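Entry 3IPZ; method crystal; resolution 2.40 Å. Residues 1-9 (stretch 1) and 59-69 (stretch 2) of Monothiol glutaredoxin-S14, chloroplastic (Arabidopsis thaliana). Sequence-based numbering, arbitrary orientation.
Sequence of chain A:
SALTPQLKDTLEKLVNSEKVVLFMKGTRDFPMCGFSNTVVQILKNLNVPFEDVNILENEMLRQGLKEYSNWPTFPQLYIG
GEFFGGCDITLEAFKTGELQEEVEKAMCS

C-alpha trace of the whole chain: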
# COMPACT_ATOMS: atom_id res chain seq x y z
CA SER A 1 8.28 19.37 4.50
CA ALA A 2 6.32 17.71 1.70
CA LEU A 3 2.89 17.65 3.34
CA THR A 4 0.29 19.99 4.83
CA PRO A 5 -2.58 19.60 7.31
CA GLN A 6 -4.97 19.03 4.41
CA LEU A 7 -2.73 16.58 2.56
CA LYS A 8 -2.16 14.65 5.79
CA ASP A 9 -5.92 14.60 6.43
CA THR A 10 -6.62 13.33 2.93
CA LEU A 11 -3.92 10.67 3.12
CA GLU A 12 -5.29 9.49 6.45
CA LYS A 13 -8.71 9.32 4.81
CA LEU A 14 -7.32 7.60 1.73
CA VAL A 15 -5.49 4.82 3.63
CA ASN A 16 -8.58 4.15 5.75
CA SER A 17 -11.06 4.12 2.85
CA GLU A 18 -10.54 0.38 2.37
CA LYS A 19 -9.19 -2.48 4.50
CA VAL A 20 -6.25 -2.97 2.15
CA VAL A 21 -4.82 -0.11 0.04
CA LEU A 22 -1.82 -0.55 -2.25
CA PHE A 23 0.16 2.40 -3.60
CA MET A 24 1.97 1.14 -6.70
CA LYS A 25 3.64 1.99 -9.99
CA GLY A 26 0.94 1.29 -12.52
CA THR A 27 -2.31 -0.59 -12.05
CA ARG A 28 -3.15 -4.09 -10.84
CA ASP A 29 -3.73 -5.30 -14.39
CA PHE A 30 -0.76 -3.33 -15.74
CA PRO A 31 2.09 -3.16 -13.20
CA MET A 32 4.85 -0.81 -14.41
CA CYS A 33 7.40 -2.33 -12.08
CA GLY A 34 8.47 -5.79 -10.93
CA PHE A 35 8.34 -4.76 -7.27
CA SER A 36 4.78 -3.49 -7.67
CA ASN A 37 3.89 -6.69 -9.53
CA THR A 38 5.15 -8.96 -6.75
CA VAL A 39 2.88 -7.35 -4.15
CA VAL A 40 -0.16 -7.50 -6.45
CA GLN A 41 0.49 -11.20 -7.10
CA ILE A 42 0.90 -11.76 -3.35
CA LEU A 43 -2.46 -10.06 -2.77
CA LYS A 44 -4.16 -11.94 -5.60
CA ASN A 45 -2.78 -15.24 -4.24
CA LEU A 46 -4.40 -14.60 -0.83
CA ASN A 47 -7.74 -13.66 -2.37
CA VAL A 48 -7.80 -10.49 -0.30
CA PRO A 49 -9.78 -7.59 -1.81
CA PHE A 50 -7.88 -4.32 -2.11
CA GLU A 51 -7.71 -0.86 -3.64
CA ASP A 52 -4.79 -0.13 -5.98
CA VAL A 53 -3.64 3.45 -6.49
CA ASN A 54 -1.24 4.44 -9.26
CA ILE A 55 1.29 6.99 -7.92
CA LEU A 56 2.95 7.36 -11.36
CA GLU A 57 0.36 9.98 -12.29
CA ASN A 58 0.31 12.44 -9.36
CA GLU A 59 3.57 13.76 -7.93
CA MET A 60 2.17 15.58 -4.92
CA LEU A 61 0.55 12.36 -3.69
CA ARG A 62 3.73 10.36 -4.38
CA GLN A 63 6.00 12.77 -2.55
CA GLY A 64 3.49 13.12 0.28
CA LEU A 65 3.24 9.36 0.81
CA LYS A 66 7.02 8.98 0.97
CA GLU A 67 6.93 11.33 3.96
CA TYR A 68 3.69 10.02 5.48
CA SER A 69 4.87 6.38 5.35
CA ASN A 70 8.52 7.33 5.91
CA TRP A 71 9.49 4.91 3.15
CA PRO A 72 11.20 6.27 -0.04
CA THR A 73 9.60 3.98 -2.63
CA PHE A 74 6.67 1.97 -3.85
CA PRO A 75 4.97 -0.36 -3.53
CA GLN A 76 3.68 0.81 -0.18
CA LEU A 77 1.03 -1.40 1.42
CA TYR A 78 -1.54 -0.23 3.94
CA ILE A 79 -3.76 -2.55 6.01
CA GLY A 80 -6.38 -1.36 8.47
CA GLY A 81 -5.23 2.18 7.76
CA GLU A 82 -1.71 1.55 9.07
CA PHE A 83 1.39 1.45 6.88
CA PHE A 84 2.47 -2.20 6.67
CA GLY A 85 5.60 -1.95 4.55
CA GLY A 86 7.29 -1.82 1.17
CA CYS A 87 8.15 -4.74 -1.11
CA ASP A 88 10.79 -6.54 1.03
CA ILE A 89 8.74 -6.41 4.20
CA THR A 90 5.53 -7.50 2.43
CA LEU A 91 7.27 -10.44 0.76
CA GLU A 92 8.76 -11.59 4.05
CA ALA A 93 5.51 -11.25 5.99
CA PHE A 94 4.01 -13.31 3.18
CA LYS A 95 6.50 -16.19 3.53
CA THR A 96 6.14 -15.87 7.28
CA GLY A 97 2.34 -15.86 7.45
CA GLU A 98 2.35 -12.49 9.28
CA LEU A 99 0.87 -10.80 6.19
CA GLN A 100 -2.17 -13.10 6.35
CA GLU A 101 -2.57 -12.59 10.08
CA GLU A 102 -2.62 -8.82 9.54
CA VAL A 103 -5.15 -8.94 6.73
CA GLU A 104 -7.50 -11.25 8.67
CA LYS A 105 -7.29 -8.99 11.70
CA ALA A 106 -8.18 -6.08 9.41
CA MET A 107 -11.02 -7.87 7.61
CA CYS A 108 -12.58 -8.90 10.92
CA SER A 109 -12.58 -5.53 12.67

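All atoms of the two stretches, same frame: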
# COMPACT_ATOMS: atom_id res chain seq x y z
N SER A 1 9.26 20.50 4.46
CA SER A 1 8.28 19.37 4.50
C SER A 1 7.65 19.16 3.13
O SER A 1 7.79 20.01 2.24
CB SER A 1 7.17 19.65 5.53
OG SER A 1 6.28 18.55 5.65
N ALA A 2 6.97 18.04 2.96
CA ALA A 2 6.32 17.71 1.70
C ALA A 2 4.81 17.50 1.88
O ALA A 2 4.13 17.07 0.96
CB ALA A 2 6.95 16.45 1.09
N LEU A 3 4.31 17.80 3.08
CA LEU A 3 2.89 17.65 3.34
C LEU A 3 2.31 18.71 4.27
O LEU A 3 3.01 19.24 5.14
CB LEU A 3 2.57 16.24 3.88
CG LEU A 3 3.25 15.66 5.12
CD1 LEU A 3 2.99 16.53 6.32
CD2 LEU A 3 2.70 14.26 5.35
N THR A 4 1.03 18.99 4.08
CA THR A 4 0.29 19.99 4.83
C THR A 4 -0.84 19.36 5.63
O THR A 4 -1.15 18.18 5.47
CB THR A 4 -0.34 20.98 3.88
OG1 THR A 4 -1.31 20.29 3.08
CG2 THR A 4 0.72 21.59 2.95
N PRO A 5 -1.47 20.14 6.51
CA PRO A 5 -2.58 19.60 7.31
C PRO A 5 -3.70 19.00 6.47
O PRO A 5 -4.36 18.06 6.90
CB PRO A 5 -3.04 20.81 8.11
CG PRO A 5 -1.73 21.54 8.37
CD PRO A 5 -1.05 21.47 7.01
N GLN A 6 -3.91 19.54 5.27
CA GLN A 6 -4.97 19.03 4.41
C GLN A 6 -4.51 17.74 3.72
O GLN A 6 -5.26 16.76 3.66
CB GLN A 6 -5.37 20.08 3.37
CG GLN A 6 -6.50 19.67 2.41
CD GLN A 6 -7.78 19.22 3.12
OE1 GLN A 6 -8.04 18.02 3.25
NE2 GLN A 6 -8.58 20.19 3.57
N LEU A 7 -3.28 17.75 3.21
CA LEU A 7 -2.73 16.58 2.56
C LEU A 7 -2.72 15.41 3.56
O LEU A 7 -3.15 14.31 3.24
CB LEU A 7 -1.30 16.84 2.07
CG LEU A 7 -1.00 16.23 0.69
CD1 LEU A 7 0.50 16.20 0.43
CD2 LEU A 7 -1.57 14.83 0.61
N LYS A 8 -2.22 15.68 4.76
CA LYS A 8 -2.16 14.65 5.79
C LYS A 8 -3.57 14.11 6.09
O LYS A 8 -3.75 12.90 6.25
CB LYS A 8 -1.53 15.23 7.07
CG LYS A 8 -1.26 14.19 8.15
CD LYS A 8 -0.48 14.79 9.32
CE LYS A 8 -0.19 13.76 10.39
NZ LYS A 8 -1.44 13.20 10.98
N ASP A 9 -4.55 15.00 6.16
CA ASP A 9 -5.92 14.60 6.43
C ASP A 9 -6.45 13.72 5.31
O ASP A 9 -7.13 12.72 5.56
CB ASP A 9 -6.81 15.83 6.58
CG ASP A 9 -7.00 16.24 8.02
OD1 ASP A 9 -5.99 16.28 8.76
OD2 ASP A 9 -8.14 16.52 8.42
N GLU A 59 2.37 13.55 -8.73
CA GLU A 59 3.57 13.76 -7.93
C GLU A 59 3.36 14.21 -6.50
O GLU A 59 4.08 13.77 -5.61
CB GLU A 59 4.52 14.72 -8.64
CG GLU A 59 5.49 14.02 -9.59
CD GLU A 59 6.35 12.98 -8.88
OE1 GLU A 59 7.24 13.38 -8.10
OE2 GLU A 59 6.13 11.77 -9.11
N MET A 60 2.40 15.10 -6.28
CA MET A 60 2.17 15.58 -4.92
C MET A 60 1.82 14.41 -4.00
O MET A 60 2.33 14.30 -2.89
CB MET A 60 1.03 16.61 -4.91
CG MET A 60 0.89 17.34 -3.58
SD MET A 60 -0.40 18.60 -3.57
CE MET A 60 0.39 19.88 -4.59
N LEU A 61 0.95 13.51 -4.49
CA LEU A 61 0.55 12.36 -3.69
C LEU A 61 1.75 11.46 -3.42
O LEU A 61 1.96 11.03 -2.28
CB LEU A 61 -0.56 11.59 -4.41
CG LEU A 61 -0.93 10.25 -3.77
CD1 LEU A 61 -1.47 10.47 -2.38
CD2 LEU A 61 -1.96 9.54 -4.63
N ARG A 62 2.54 11.20 -4.46
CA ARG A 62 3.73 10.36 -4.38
C ARG A 62 4.69 10.89 -3.33
O ARG A 62 5.08 10.17 -2.41
CB ARG A 62 4.44 10.32 -5.73
CG ARG A 62 5.46 9.20 -5.88
CD ARG A 62 6.17 9.28 -7.23
NE ARG A 62 7.23 10.28 -7.25
CZ ARG A 62 8.47 10.08 -6.78
NH1 ARG A 62 8.81 8.91 -6.24
NH2 ARG A 62 9.36 11.06 -6.83
N GLN A 63 5.08 12.15 -3.48
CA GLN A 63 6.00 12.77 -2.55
C GLN A 63 5.43 12.88 -1.14
O GLN A 63 6.17 12.79 -0.15
CB GLN A 63 6.45 14.14 -3.08
CG GLN A 63 7.44 14.03 -4.26
CD GLN A 63 7.81 15.37 -4.88
OE1 GLN A 63 8.28 16.27 -4.18
NE2 GLN A 63 7.62 15.51 -6.19
N GLY A 64 4.11 13.04 -1.03
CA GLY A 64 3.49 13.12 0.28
C GLY A 64 3.50 11.76 0.98
O GLY A 64 3.75 11.67 2.19
N LEU A 65 3.25 10.70 0.23
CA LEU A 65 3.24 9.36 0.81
C LEU A 65 4.63 8.94 1.29
O LEU A 65 4.76 8.27 2.32
CB LEU A 65 2.67 8.36 -0.21
CG LEU A 65 1.14 8.34 -0.25
CD1 LEU A 65 0.64 7.63 -1.51
CD2 LEU A 65 0.62 7.65 0.99
N LYS A 66 5.67 9.32 0.56
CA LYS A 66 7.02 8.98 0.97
C LYS A 66 7.26 9.53 2.38
O LYS A 66 7.90 8.89 3.21
CB LYS A 66 8.05 9.59 0.00
CG LYS A 66 8.14 8.89 -1.34
CD LYS A 66 9.09 9.62 -2.31
CE LYS A 66 10.53 9.67 -1.76
NZ LYS A 66 11.54 10.17 -2.75
N GLU A 67 6.74 10.72 2.65
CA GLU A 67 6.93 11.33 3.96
C GLU A 67 5.97 10.75 4.98
O GLU A 67 6.36 10.48 6.11
CB GLU A 67 6.75 12.84 3.88
CG GLU A 67 7.21 13.55 5.15
CD GLU A 67 7.06 15.06 5.07
OE1 GLU A 67 7.55 15.65 4.08
OE2 GLU A 67 6.45 15.65 5.99
N TYR A 68 4.72 10.58 4.59
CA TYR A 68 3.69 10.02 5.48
C TYR A 68 4.06 8.61 5.96
O TYR A 68 3.94 8.31 7.14
CB TYR A 68 2.35 9.97 4.74
CG TYR A 68 1.17 9.57 5.60
CD1 TYR A 68 0.58 10.47 6.47
CD2 TYR A 68 0.63 8.28 5.52
CE1 TYR A 68 -0.53 10.11 7.25
CE2 TYR A 68 -0.47 7.91 6.29
CZ TYR A 68 -1.04 8.83 7.15
OH TYR A 68 -2.14 8.47 7.91
N SER A 69 4.50 7.76 5.04
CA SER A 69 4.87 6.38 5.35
C SER A 69 6.31 6.26 5.84
O SER A 69 6.69 5.25 6.44
CB SER A 69 4.73 5.50 4.10
OG SER A 69 3.46 5.66 3.50
O HOH W 1 3.58 16.68 -1.67

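The first stretch begins as a loop and enters a helix at Pro 5 that continues beyond Asp 9; the second is helical from Glu 59 onward. The two helix axes cross at 80° between their N-to-C directions and come no closer than 10.9 Å, so the tightest backbone approach involves the segment before the first helix instead. There the CA atoms of Leu 3 and Gly 64 lie 5.5 Å apart, whereas those of Lys 8 and Tyr 68 are separated by 7.5 Å.

Within each helix most backbone bonds follow the i-to-i-4 pattern; the exception is Glu 67 N, which makes a weak bond to Gly 64 O at 3.2 Å. Lys 8 N donates to Thr 4 O at 2.8 Å, and Tyr 68 N to Gly 64 O at the same distance. Thr 4 occupies the N-cap position: its OG1 accepts from Leu 7 N at 3.2 Å with an N-H...acceptor angle of 169°, satisfying an amide that has no helical carbonyl partner in the first turn.

The polar part of the contact centres on Glu 67, whose chi1 and chi2 are both t, extending the carboxylate to the N-terminal segment. OE1 accepts from the backbone Ala 2 N at 2.7 Å, although the angle of 135° is well short of linear, and OE2 accepts from Ser 1 OG at 2.9 Å. The same Ser 1 OG accepts a weak bond from Leu 3 N at 3.3 Å, so this hydroxyl links the turn to the carboxylate. A second polar link is indirect: one water donates to Ala 2 O at 2.7 Å and to Met 60 O at 3.0 Å, bridging carbonyls of the two stretches.

Gly 64 permits close packing. An ideal CB on this residue would point toward the first stretch and lie 3.0 Å from Leu 7 CD1, a tight spacing; with hydrogen there instead, Leu 7 CD1 sits 4.3 Å from Gly 64 CA. Leu 7 CD1 also reaches Met 60 CG at 4.2 Å, an apolar contact one helical turn earlier.

Toward the other end, Leu 3 CD2 packs 4.3 Å from Tyr 68 CB. The CA-to-CB bond of Tyr 68 points sideways, yet the end of its side chain comes nearer, and Lys 8 CG approaches Tyr 68 CE1 at 4.2 Å. Both Lys 8 CG and Leu 3 CD2 lie near the ring plane, at its edge, so neither packs on a face. Lys 8 thus contributes through the aliphatic part of its chain.

The contact buries 435 Å² in all, summed over both sides.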